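Local coordinates for protein 3-hydroxyisobutyrate dehydrogenase (Salmonella typhimurium, PDB 3G0O) that probably catalyses the oxidation of L-threonate to 2-dehydro-L-erythronate, using NAD(+) in preference to NADP(+), as a member of the HIBADH-related dehydrogenase family, at residues A76-V81 with V98-T103; A107-I112 with M123-V128; H189-A194 with N271-A276; H182-G187 with P264-A269; F8-V13 with R24-A29. All coordinates share one frame; numbering follows the deposited sequence.

Interaction 1 (A76-V81 with V98-T103); sequences AQVRQV and VMVSST
In the Rossmann-type nucleotide-binding domain, helix 75-82 lies against the end of the parallel strand 97-100, and Val78 is the helix residue that reaches it, touching Val100 and Ser102. The side chain of Val78 leaves its helix toward the strand, and its two methyls straddle one methyl of Val100. Val78 CG1 stands 3.9 Å from Val100 CG1, and Val78 CG2 is 4.0 Å from the same atom. The isopropyl groups run past each other at a slant. Each has CG1 anti to its own backbone N (chi1 176° in Val78, -177° in Val100), which swings these two methyls into the gap between helix and strand. Val78 CG2, lying beside the backbone N, is shared with the next inward-facing residue: it comes 4.0 Å from Ser102 CB. Ser102 therefore offers its methylene to the helix, while its hydroxyl is hydrogen-bonded to Val72 O; a buried polar group is thus satisfied beside an apolar contact. No hydrogen bond joins the two segments, so between them the contact is van der Waals. The loop after the strand leads toward the predicted active-site Lys179, whose NZ is hydrogen-bonded to Thr103 OG1; the side chain of Ser102 is about 7 Å from that of Lys179. Strand 97-100 runs between strands 67-70 and 122-129 in the sheet, with Met99 facing helix 148-161 on the other side, while Val78 also packs on Ile112 of helix 106-117.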
# COMPACT_ATOMS: atom_id res chain seq x y z
N ALA A 76 8.84 27.74 1.87
CA ALA A 76 8.51 29.16 1.92
C ALA A 76 7.96 29.50 3.30
O ALA A 76 8.33 30.50 3.90
CB ALA A 76 7.50 29.50 0.84
N GLN A 77 7.07 28.64 3.80
CA GLN A 77 6.47 28.85 5.10
C GLN A 77 7.48 28.63 6.24
O GLN A 77 7.39 29.28 7.28
CB GLN A 77 5.25 27.95 5.27
CG GLN A 77 4.02 28.47 4.53
CD GLN A 77 2.87 27.47 4.51
OE1 GLN A 77 2.58 26.80 5.50
NE2 GLN A 77 2.18 27.39 3.37
N VAL A 78 8.43 27.73 6.03
CA VAL A 78 9.45 27.49 7.06
C VAL A 78 10.29 28.75 7.17
O VAL A 78 10.55 29.25 8.26
CB VAL A 78 10.37 26.31 6.69
CG1 VAL A 78 11.46 26.16 7.74
CG2 VAL A 78 9.56 25.02 6.59
N ARG A 79 10.70 29.28 6.02
CA ARG A 79 11.51 30.49 5.99
C ARG A 79 10.78 31.69 6.58
O ARG A 79 11.40 32.54 7.22
CB ARG A 79 11.94 30.81 4.55
CG ARG A 79 12.99 29.86 4.00
CD ARG A 79 13.59 30.41 2.72
NE ARG A 79 14.87 29.77 2.40
CZ ARG A 79 14.99 28.62 1.74
NH1 ARG A 79 13.92 27.98 1.30
NH2 ARG A 79 16.20 28.12 1.52
N GLN A 80 9.46 31.77 6.38
CA GLN A 80 8.69 32.89 6.93
C GLN A 80 8.61 32.81 8.45
O GLN A 80 8.58 33.83 9.13
CB GLN A 80 7.29 32.93 6.32
CG GLN A 80 7.26 33.45 4.89
CD GLN A 80 5.86 33.57 4.30
OE1 GLN A 80 5.00 34.27 4.85
NE2 GLN A 80 5.62 32.89 3.18
N VAL A 81 8.56 31.59 8.98
CA VAL A 81 8.50 31.40 10.43
C VAL A 81 9.86 31.73 11.05
O VAL A 81 9.94 32.33 12.12
CB VAL A 81 8.13 29.94 10.79
CG1 VAL A 81 8.39 29.67 12.27
CG2 VAL A 81 6.66 29.68 10.47
N VAL A 98 15.98 23.71 16.46
CA VAL A 98 14.83 23.89 15.59
C VAL A 98 14.64 22.59 14.82
O VAL A 98 15.55 22.14 14.12
CB VAL A 98 15.03 25.03 14.57
CG1 VAL A 98 13.83 25.10 13.65
CG2 VAL A 98 15.23 26.34 15.29
N MSE A 99 13.48 21.98 14.98
CA MSE A 99 13.17 20.73 14.30
C MSE A 99 12.24 21.08 13.14
O MSE A 99 11.07 21.40 13.35
CB MSE A 99 12.47 19.77 15.27
CG MSE A 99 12.20 18.39 14.70
SE MSE A 99 11.32 17.24 15.99
CE MSE A 99 10.15 16.26 14.81
N VAL A 100 12.77 21.05 11.92
CA VAL A 100 11.98 21.37 10.75
C VAL A 100 11.31 20.09 10.24
O VAL A 100 11.99 19.17 9.79
CB VAL A 100 12.85 21.99 9.63
CG1 VAL A 100 11.98 22.37 8.43
CG2 VAL A 100 13.58 23.21 10.16
N SER A 101 9.99 20.05 10.33
CA SER A 101 9.23 18.88 9.91
C SER A 101 8.21 19.26 8.84
O SER A 101 7.01 19.36 9.09
CB SER A 101 8.54 18.26 11.12
OG SER A 101 9.49 17.93 12.12
N SER A 102 8.71 19.48 7.63
CA SER A 102 7.88 19.86 6.50
C SER A 102 8.23 18.91 5.35
O SER A 102 8.57 17.76 5.58
CB SER A 102 8.19 21.31 6.11
OG SER A 102 7.45 21.74 4.98
N THR A 103 8.12 19.39 4.12
CA THR A 103 8.49 18.57 2.97
C THR A 103 9.23 19.53 2.05
O THR A 103 8.63 20.19 1.20
CB THR A 103 7.25 17.98 2.26
OG1 THR A 103 6.52 17.17 3.19
CG2 THR A 103 7.68 17.11 1.09

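Interaction 2 (A107-I112 with M123-V128); sequences ADAQEI and MLDAPV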
# COMPACT_ATOMS: atom_id res chain seq x y z
N ALA A 107 18.49 20.76 -0.62
CA ALA A 107 19.20 22.04 -0.71
C ALA A 107 18.63 23.04 0.30
O ALA A 107 19.38 23.70 1.00
CB ALA A 107 19.09 22.60 -2.12
N ASP A 108 17.30 23.14 0.37
CA ASP A 108 16.67 24.06 1.30
C ASP A 108 16.96 23.70 2.75
O ASP A 108 17.19 24.59 3.59
CB ASP A 108 15.16 24.12 1.07
CG ASP A 108 14.78 25.04 -0.08
OD1 ASP A 108 15.47 26.07 -0.28
OD2 ASP A 108 13.78 24.76 -0.77
N ALA A 109 16.96 22.41 3.07
CA ALA A 109 17.26 21.97 4.42
C ALA A 109 18.68 22.39 4.81
O ALA A 109 18.93 22.83 5.93
CB ALA A 109 17.11 20.46 4.54
N GLN A 110 19.61 22.25 3.87
CA GLN A 110 21.00 22.61 4.12
C GLN A 110 21.18 24.13 4.24
O GLN A 110 21.91 24.61 5.11
CB GLN A 110 21.90 22.06 3.01
CG GLN A 110 21.97 20.55 2.99
CD GLN A 110 22.69 20.01 1.76
OE1 GLN A 110 23.84 20.36 1.51
NE2 GLN A 110 22.01 19.16 1.00
N GLU A 111 20.50 24.88 3.38
CA GLU A 111 20.57 26.34 3.41
C GLU A 111 20.01 26.88 4.72
O GLU A 111 20.59 27.78 5.34
CB GLU A 111 19.78 26.92 2.23
CG GLU A 111 20.45 26.71 0.88
CD GLU A 111 19.49 26.92 -0.29
OE1 GLU A 111 18.69 27.88 -0.25
OE2 GLU A 111 19.54 26.12 -1.25
N ILE A 112 18.88 26.33 5.14
CA ILE A 112 18.23 26.74 6.38
C ILE A 112 19.09 26.38 7.59
O ILE A 112 19.19 27.16 8.54
CB ILE A 112 16.85 26.06 6.52
CG1 ILE A 112 15.92 26.57 5.42
CG2 ILE A 112 16.27 26.32 7.91
CD1 ILE A 112 14.60 25.83 5.34
N MSE A 123 19.80 22.67 14.18
CA MSE A 123 18.64 22.34 13.36
C MSE A 123 18.62 20.86 13.02
O MSE A 123 19.67 20.26 12.75
CB MSE A 123 18.62 23.13 12.06
CG MSE A 123 17.25 23.06 11.39
SE MSE A 123 17.29 23.15 9.48
CE MSE A 123 17.76 21.32 9.13
N LEU A 124 17.43 20.27 13.06
CA LEU A 124 17.28 18.87 12.71
C LEU A 124 16.40 18.78 11.47
O LEU A 124 15.26 19.26 11.47
CB LEU A 124 16.62 18.09 13.86
CG LEU A 124 16.69 16.56 13.72
CD1 LEU A 124 18.14 16.12 13.81
CD2 LEU A 124 15.87 15.89 14.83
N ASP A 125 16.94 18.20 10.41
CA ASP A 125 16.20 18.01 9.17
C ASP A 125 15.34 16.80 9.52
O ASP A 125 15.76 15.66 9.36
CB ASP A 125 17.19 17.68 8.05
CG ASP A 125 16.50 17.35 6.74
OD1 ASP A 125 15.32 17.71 6.58
OD2 ASP A 125 17.16 16.76 5.86
N ALA A 126 14.13 17.06 10.00
CA ALA A 126 13.27 15.98 10.46
C ALA A 126 11.85 15.86 9.91
O ALA A 126 10.88 15.97 10.67
CB ALA A 126 13.22 16.01 11.99
N PRO A 127 11.70 15.62 8.60
CA PRO A 127 10.34 15.49 8.08
C PRO A 127 9.68 14.27 8.74
O PRO A 127 10.37 13.33 9.15
CB PRO A 127 10.56 15.31 6.57
CG PRO A 127 11.95 14.73 6.48
CD PRO A 127 12.70 15.50 7.53
N VAL A 128 8.36 14.28 8.84
CA VAL A 128 7.65 13.18 9.48
C VAL A 128 6.55 12.51 8.65
O VAL A 128 6.17 13.00 7.59
CB VAL A 128 6.99 13.65 10.80
CG1 VAL A 128 8.05 14.14 11.76
CG2 VAL A 128 5.99 14.76 10.50
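Met123, present as selenomethionine, leaves the strand with CG anti to its backbone N (chi1 -166°) and then bends at both later torsions, the last to 80°, which curls its end back against helix residues Ala109 and Ile112. Met123 SE settles 3.7 Å from Ile112 CG2, the two side chains lying askew. The terminal Met123 CE folds onto the helix backbone, 3.7 Å from Ala109 O. Two residues along, Asp125 also has its CG anti to N, and its carboxylate lies broadside to the helix: Ala109 CB sits over the flat face, 3.9 Å from Asp125 CG and about equally far from both oxygens. Helix 106-117 and strand 122-129 are successive elements of the beta-alpha-beta unit begun by strand 97-100; the axes of segments 107-112 and 123-125 run antiparallel at 173°, 9.2 Å apart at closest approach. The carboxylate oxygens are hydrogen-bonded at and just before the start of helix 174-202: Asp125 OD2 accepts from Gly173 N, and Asp125 OD1 is bonded to Ser176 OG. These bonds fix the rotation of the carboxylate, and the Asp125 side chain is about 7 Å from that of the predicted active-site Lys179. Met123 is backed by Pro172, and Ile104 packs on both Ala109 and Ile112.

Interaction 3 (H189-A194 with N271-A276); sequences HIAAAA and NMFTSA
The ring of Phe273 points edge-on at Ile190, while the end of Met272, a selenomethionine, reaches Ala191 on the next position of the same helix. Phe273 CZ lies 3.8 Å from Ile190 CG2 and 4.0 Å from Ile190 CB; the CB atom is in the ring plane and CG2 near it, so the isoleucine blocks the rim and not a face. The two side chains cross at about a right angle. Phe273 leaves its helix obliquely, but with CG anti to its carbonyl carbon (chi1 -78°) the ring reaches across the gap. Ala191 CB meets the same ring at an oblique angle, 4.1 Å from Phe273 CE2. Ala191 CB is also the landing point for Met272 SE and Met272 CE, each 4.0 Å away; a bend at the last torsion (73°) lays Met272 CE 3.8 Å from Ala191 O. The axes of segments 189-194 and 271-276 cross at 73°, 10.8 Å apart at closest approach, and the Phe273 and Met272 side chains bridge between them. The all-helical half of the chain closes round the contact: Phe245 meets the ring of Phe273 with planes at a shallow angle and also packs on Ile190, and Leu265 of the second subunit touches Ala191 and Met272. The side chain of Ile190 is about 6 Å from a bound L(+)-tartaric acid. With no hydrogen bond across, the join rests on van der Waals contact of apolar side chains, with Met272 CE also against a backbone carbonyl, and one small alanine serves two bulky partners as well as the subunit interface.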
# COMPACT_ATOMS: atom_id res chain seq x y z
N HIS A 189 0.44 5.99 -4.69
CA HIS A 189 -0.58 5.14 -4.09
C HIS A 189 -1.96 5.79 -4.07
O HIS A 189 -2.96 5.13 -4.35
CB HIS A 189 -0.15 4.71 -2.68
CG HIS A 189 0.99 3.75 -2.67
ND1 HIS A 189 1.72 3.46 -1.53
CD2 HIS A 189 1.56 3.03 -3.67
CE1 HIS A 189 2.69 2.61 -1.83
NE2 HIS A 189 2.62 2.34 -3.12
N ILE A 190 -2.03 7.09 -3.77
CA ILE A 190 -3.34 7.74 -3.79
C ILE A 190 -3.90 7.69 -5.21
O ILE A 190 -5.06 7.34 -5.42
CB ILE A 190 -3.27 9.21 -3.33
CG1 ILE A 190 -2.89 9.28 -1.85
CG2 ILE A 190 -4.62 9.88 -3.56
CD1 ILE A 190 -2.62 10.68 -1.33
N ALA A 191 -3.07 8.03 -6.19
CA ALA A 191 -3.52 8.03 -7.58
C ALA A 191 -3.91 6.64 -8.07
O ALA A 191 -4.90 6.48 -8.78
CB ALA A 191 -2.43 8.63 -8.49
N ALA A 192 -3.14 5.62 -7.68
CA ALA A 192 -3.44 4.25 -8.09
C ALA A 192 -4.75 3.81 -7.46
O ALA A 192 -5.57 3.15 -8.10
CB ALA A 192 -2.30 3.31 -7.68
N ALA A 193 -4.97 4.18 -6.20
CA ALA A 193 -6.21 3.82 -5.52
C ALA A 193 -7.38 4.42 -6.29
O ALA A 193 -8.37 3.75 -6.58
CB ALA A 193 -6.20 4.33 -4.08
N ALA A 194 -7.25 5.70 -6.64
CA ALA A 194 -8.29 6.41 -7.37
C ALA A 194 -8.56 5.75 -8.71
O ALA A 194 -9.71 5.58 -9.11
CB ALA A 194 -7.91 7.86 -7.57
N ASN A 271 1.16 14.13 -13.27
CA ASN A 271 0.27 14.62 -14.32
C ASN A 271 -1.18 14.50 -13.90
O ASN A 271 -2.00 15.37 -14.21
CB ASN A 271 0.49 13.86 -15.63
CG ASN A 271 1.75 14.27 -16.34
OD1 ASN A 271 2.16 15.43 -16.27
ND2 ASN A 271 2.35 13.34 -17.06
N MSE A 272 -1.52 13.42 -13.21
CA MSE A 272 -2.90 13.23 -12.76
C MSE A 272 -3.32 14.28 -11.73
O MSE A 272 -4.38 14.89 -11.86
CB MSE A 272 -3.08 11.82 -12.18
CG MSE A 272 -2.99 10.74 -13.24
SE MSE A 272 -2.79 8.96 -12.49
CE MSE A 272 -4.59 8.71 -11.82
N PHE A 273 -2.48 14.50 -10.72
CA PHE A 273 -2.81 15.50 -9.71
C PHE A 273 -2.82 16.89 -10.34
O PHE A 273 -3.64 17.73 -9.98
CB PHE A 273 -1.82 15.45 -8.55
CG PHE A 273 -2.07 14.33 -7.59
CD1 PHE A 273 -3.16 14.38 -6.71
CD2 PHE A 273 -1.24 13.22 -7.54
CE1 PHE A 273 -3.39 13.34 -5.80
CE2 PHE A 273 -1.46 12.18 -6.64
CZ PHE A 273 -2.55 12.24 -5.76
N THR A 274 -1.93 17.13 -11.30
CA THR A 274 -1.88 18.43 -11.96
C THR A 274 -3.18 18.65 -12.74
O THR A 274 -3.73 19.76 -12.75
CB THR A 274 -0.65 18.52 -12.90
OG1 THR A 274 0.55 18.46 -12.11
CG2 THR A 274 -0.67 19.84 -13.68
N SER A 275 -3.67 17.60 -13.39
CA SER A 275 -4.92 17.69 -14.15
C SER A 275 -6.08 17.98 -13.20
O SER A 275 -6.96 18.78 -13.51
CB SER A 275 -5.21 16.40 -14.90
OG SER A 275 -4.34 16.22 -16.00
N ALA A 276 -6.08 17.31 -12.05
CA ALA A 276 -7.14 17.51 -11.07
C ALA A 276 -7.14 18.96 -10.59
O ALA A 276 -8.20 19.55 -10.38
CB ALA A 276 -6.95 16.56 -9.89

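Interaction 4 (H182-G187 with P264-A269); sequences HQLLAG and PLASTA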
# COMPACT_ATOMS: atom_id res chain seq x y z
N HIS A 182 9.70 9.03 0.00
CA HIS A 182 8.48 8.56 0.64
C HIS A 182 7.23 9.14 -0.03
O HIS A 182 6.25 8.44 -0.24
CB HIS A 182 8.46 8.94 2.13
CG HIS A 182 7.18 8.60 2.82
ND1 HIS A 182 6.10 9.46 2.87
CD2 HIS A 182 6.77 7.45 3.42
CE1 HIS A 182 5.09 8.87 3.46
NE2 HIS A 182 5.46 7.65 3.81
N GLN A 183 7.28 10.43 -0.38
CA GLN A 183 6.14 11.08 -1.02
C GLN A 183 5.85 10.55 -2.42
O GLN A 183 4.73 10.68 -2.91
CB GLN A 183 6.33 12.59 -1.06
CG GLN A 183 6.25 13.26 0.31
CD GLN A 183 5.01 12.86 1.09
OE1 GLN A 183 5.00 11.85 1.79
NE2 GLN A 183 3.95 13.66 0.98
N LEU A 184 6.86 9.96 -3.06
CA LEU A 184 6.67 9.38 -4.38
C LEU A 184 5.66 8.24 -4.18
O LEU A 184 4.68 8.12 -4.91
CB LEU A 184 8.00 8.83 -4.92
CG LEU A 184 8.01 8.17 -6.32
CD1 LEU A 184 9.45 8.02 -6.79
CD2 LEU A 184 7.32 6.81 -6.29
N LEU A 185 5.91 7.41 -3.17
CA LEU A 185 5.02 6.29 -2.87
C LEU A 185 3.64 6.77 -2.42
O LEU A 185 2.62 6.28 -2.90
CB LEU A 185 5.64 5.39 -1.81
CG LEU A 185 6.82 4.53 -2.28
CD1 LEU A 185 7.51 3.87 -1.10
CD2 LEU A 185 6.32 3.48 -3.27
N ALA A 186 3.60 7.73 -1.50
CA ALA A 186 2.32 8.24 -1.01
C ALA A 186 1.49 8.77 -2.18
O ALA A 186 0.31 8.45 -2.31
CB ALA A 186 2.56 9.35 0.02
N GLY A 187 2.13 9.58 -3.03
CA GLY A 187 1.43 10.16 -4.17
C GLY A 187 0.95 9.15 -5.19
O GLY A 187 -0.20 9.21 -5.64
N PRO A 264 8.62 6.53 -14.43
CA PRO A 264 7.41 6.22 -15.21
C PRO A 264 6.12 6.46 -14.43
O PRO A 264 5.21 7.14 -14.90
CB PRO A 264 7.61 4.75 -15.57
CG PRO A 264 9.11 4.62 -15.65
CD PRO A 264 9.57 5.41 -14.44
N LEU A 265 6.04 5.90 -13.22
CA LEU A 265 4.84 6.04 -12.40
C LEU A 265 4.68 7.38 -11.68
O LEU A 265 3.58 7.93 -11.62
CB LEU A 265 4.77 4.90 -11.38
CG LEU A 265 4.65 3.49 -11.98
CD1 LEU A 265 4.86 2.45 -10.89
CD2 LEU A 265 3.28 3.32 -12.64
N ALA A 266 5.77 7.93 -11.15
CA ALA A 266 5.70 9.21 -10.44
C ALA A 266 5.38 10.36 -11.37
O ALA A 266 4.72 11.33 -10.96
CB ALA A 266 7.00 9.48 -9.71
N SER A 267 5.85 10.28 -12.62
CA SER A 267 5.58 11.35 -13.58
C SER A 267 4.11 11.28 -13.97
O SER A 267 3.46 12.30 -14.19
CB SER A 267 6.48 11.22 -14.82
OG SER A 267 6.17 10.06 -15.59
N THR A 268 3.57 10.06 -14.02
CA THR A 268 2.16 9.88 -14.37
C THR A 268 1.29 10.43 -13.25
O THR A 268 0.33 11.15 -13.50
CB THR A 268 1.83 8.38 -14.59
OG1 THR A 268 2.60 7.89 -15.69
CG2 THR A 268 0.33 8.19 -14.90
N ALA A 269 1.62 10.09 -12.01
CA ALA A 269 0.84 10.57 -10.87
C ALA A 269 0.87 12.10 -10.80
O ALA A 269 -0.14 12.74 -10.52
CB ALA A 269 1.39 9.98 -9.57
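The imidazole of His182 takes Gln183 OE1 at its edge, 10° out of the ring plane; these flat groups lie just before Leu184, which packs on Ala266, and neither touches segment 264-269. His182 ND1 donates over 2.8 Å to Gln183 OE1, with an N-H...O angle of 146°, and arrives in the amide's own plane. The amide is held from its other end too, since Gln183 NE2 is hydrogen-bonded to Asp248 OD2. Between helices 174-202 and 264-281 the contact itself is small. Leu184, its CG anti to the backbone N (chi1 -180°), brings CG to 3.8 Å from Ala266 CB and CD1 to 4.1 Å. A turn on, Gly187 has no side chain to interpose, and its O lies 4.3 Å from Ala269 CB. Glu195 of the second subunit accepts from Leu265 N and Ala266 N, tying segment 264-269 to that subunit. No hydrogen bond crosses between the two segments; the contact is van der Waals, and small residues allow the close approach. The polar bonds beside it fix the orientation of the Gln183 amide and would favour a hydrogen on His182 ND1, while His182 NE2 has a weak hydrogen bond with Gly219 N of the second subunit.

Interaction 5 (F8-V13 with R24-A29); sequences FHVGIV and RSCLRA
Cys26 SG sits against Val10 and Ile12 of strand 9-13, the first strand of the domain. The sulfur is anti to the carbonyl carbon and beside the backbone N (chi1 -75°), which aims SG from the helix at the sheet. Val10 answers with an unusual rotamer: CG1 is wedged between the backbone N and the carbonyl carbon, the crowded position (chi1 57°). This puts Val10 CG1 3.9 Å from Cys26 SG and 4.0 Å from Cys26 CB, so one methyl covers both atoms of the cysteine side chain. Ile12, two residues along on the same side of the strand, is folded at chi2 (-60°) instead of extended, and its CD1 stops 4.3 Å from Cys26 SG. The sulfur thus has a valine methyl and an isoleucine end as neighbours, all three residues being buried. Strand 9-13 and helix 17-28 open the beta-alpha-beta unit completed by strand 32-36; the connecting turn and the first turn of the helix carry a GxGxxG pattern (Gly14, Gly16, Gly19) consistent with the dinucleotide-binding loop of Rossmann domains. In the sheet the strand runs between 32-36 and 67-70: Thr33 packs on both Val10 and Cys26, Val69 on Val10 and Ile12, while Val157 of helix 148-161 closes over Val10.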
# COMPACT_ATOMS: atom_id res chain seq x y z
N PHE A 8 11.56 21.86 30.50
CA PHE A 8 11.84 21.91 29.07
C PHE A 8 10.69 22.58 28.34
O PHE A 8 9.55 22.12 28.42
CB PHE A 8 12.03 20.49 28.52
CG PHE A 8 12.53 20.45 27.11
CD1 PHE A 8 13.90 20.38 26.85
CD2 PHE A 8 11.65 20.48 26.04
CE1 PHE A 8 14.38 20.35 25.54
CE2 PHE A 8 12.12 20.45 24.72
CZ PHE A 8 13.49 20.38 24.47
N HIS A 9 10.99 23.66 27.64
CA HIS A 9 9.98 24.39 26.89
C HIS A 9 10.10 24.09 25.41
O HIS A 9 11.17 24.23 24.82
CB HIS A 9 10.11 25.89 27.13
CG HIS A 9 9.67 26.32 28.49
ND1 HIS A 9 8.49 27.00 28.71
CD2 HIS A 9 10.22 26.14 29.71
CE1 HIS A 9 8.34 27.21 30.00
NE2 HIS A 9 9.38 26.70 30.63
N VAL A 10 8.99 23.68 24.81
CA VAL A 10 8.96 23.37 23.38
C VAL A 10 7.83 24.14 22.72
O VAL A 10 6.72 24.19 23.25
CB VAL A 10 8.76 21.86 23.14
CG1 VAL A 10 7.48 21.39 23.82
CG2 VAL A 10 8.72 21.57 21.65
N GLY A 11 8.11 24.74 21.58
CA GLY A 11 7.10 25.48 20.85
C GLY A 11 6.76 24.76 19.55
O GLY A 11 7.67 24.39 18.80
N ILE A 12 5.47 24.55 19.30
CA ILE A 12 5.02 23.89 18.07
C ILE A 12 4.41 24.93 17.15
O ILE A 12 3.41 25.54 17.50
CB ILE A 12 3.94 22.82 18.36
CG1 ILE A 12 4.42 21.84 19.43
CG2 ILE A 12 3.60 22.07 17.07
CD1 ILE A 12 5.69 21.09 19.06
N VAL A 13 5.03 25.13 15.99
CA VAL A 13 4.53 26.10 15.01
C VAL A 13 3.86 25.34 13.87
O VAL A 13 4.50 24.57 13.16
CB VAL A 13 5.68 26.95 14.45
CG1 VAL A 13 5.13 28.04 13.54
CG2 VAL A 13 6.48 27.56 15.59
N ARG A 24 -0.07 17.97 21.57
CA ARG A 24 -0.74 17.19 22.60
C ARG A 24 0.20 16.13 23.18
O ARG A 24 0.17 15.85 24.38
CB ARG A 24 -2.01 16.54 22.05
CG ARG A 24 -3.16 17.53 21.88
CD ARG A 24 -4.43 16.87 21.37
NE ARG A 24 -5.58 17.75 21.52
CZ ARG A 24 -6.34 18.19 20.52
NH1 ARG A 24 -6.08 17.83 19.27
NH2 ARG A 24 -7.37 19.00 20.77
N SER A 25 1.04 15.55 22.33
CA SER A 25 1.98 14.54 22.79
C SER A 25 3.00 15.19 23.72
O SER A 25 3.42 14.59 24.70
CB SER A 25 2.66 13.88 21.59
OG SER A 25 1.71 13.18 20.81
N CYS A 26 3.41 16.42 23.40
CA CYS A 26 4.37 17.12 24.25
C CYS A 26 3.71 17.43 25.60
O CYS A 26 4.35 17.33 26.64
CB CYS A 26 4.83 18.42 23.60
SG CYS A 26 6.00 18.19 22.24
N LEU A 27 2.43 17.80 25.56
CA LEU A 27 1.69 18.09 26.79
C LEU A 27 1.58 16.84 27.65
O LEU A 27 1.72 16.90 28.87
CB LEU A 27 0.30 18.65 26.47
CG LEU A 27 0.21 20.15 26.14
CD1 LEU A 27 -1.25 20.56 25.91
CD2 LEU A 27 0.80 20.94 27.31
N ARG A 28 1.33 15.69 27.02
CA ARG A 28 1.23 14.44 27.77
C ARG A 28 2.57 14.07 28.37
O ARG A 28 2.64 13.49 29.45
CB ARG A 28 0.77 13.28 26.88
CG ARG A 28 -0.69 13.33 26.47
CD ARG A 28 -1.19 11.93 26.11
NE ARG A 28 -0.33 11.27 25.14
CZ ARG A 28 -0.25 11.59 23.85
NH1 ARG A 28 -0.99 12.58 23.36
NH2 ARG A 28 0.59 10.94 23.06
N ALA A 29 3.64 14.41 27.66
CA ALA A 29 4.99 14.11 28.12
C ALA A 29 5.41 15.00 29.28
O ALA A 29 6.46 14.78 29.89
CB ALA A 29 5.98 14.25 26.97

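Along the chain interaction 5 comes first, then interactions 1 and 2, all in the Rossmann-type domain and on one sheet; interactions 3 and 4 alternate their segments on helices 174-202 and 264-281 of the helical part. Interactions 1 and 2 have centres 8 Å apart, on neighbouring strands, and are tied by the salt bridge of Arg79 with Asp108. Interaction 5 lies 17 Å from interaction 1 and 35 Å from interaction 3, centre to centre. Interactions 3 and 4, with centres about 9 Å apart, both reach the second subunit. The predicted catalytic Lys179 lies near the start of helix 174-202, close to interactions 1 and 2, consistent with an active site between the two parts.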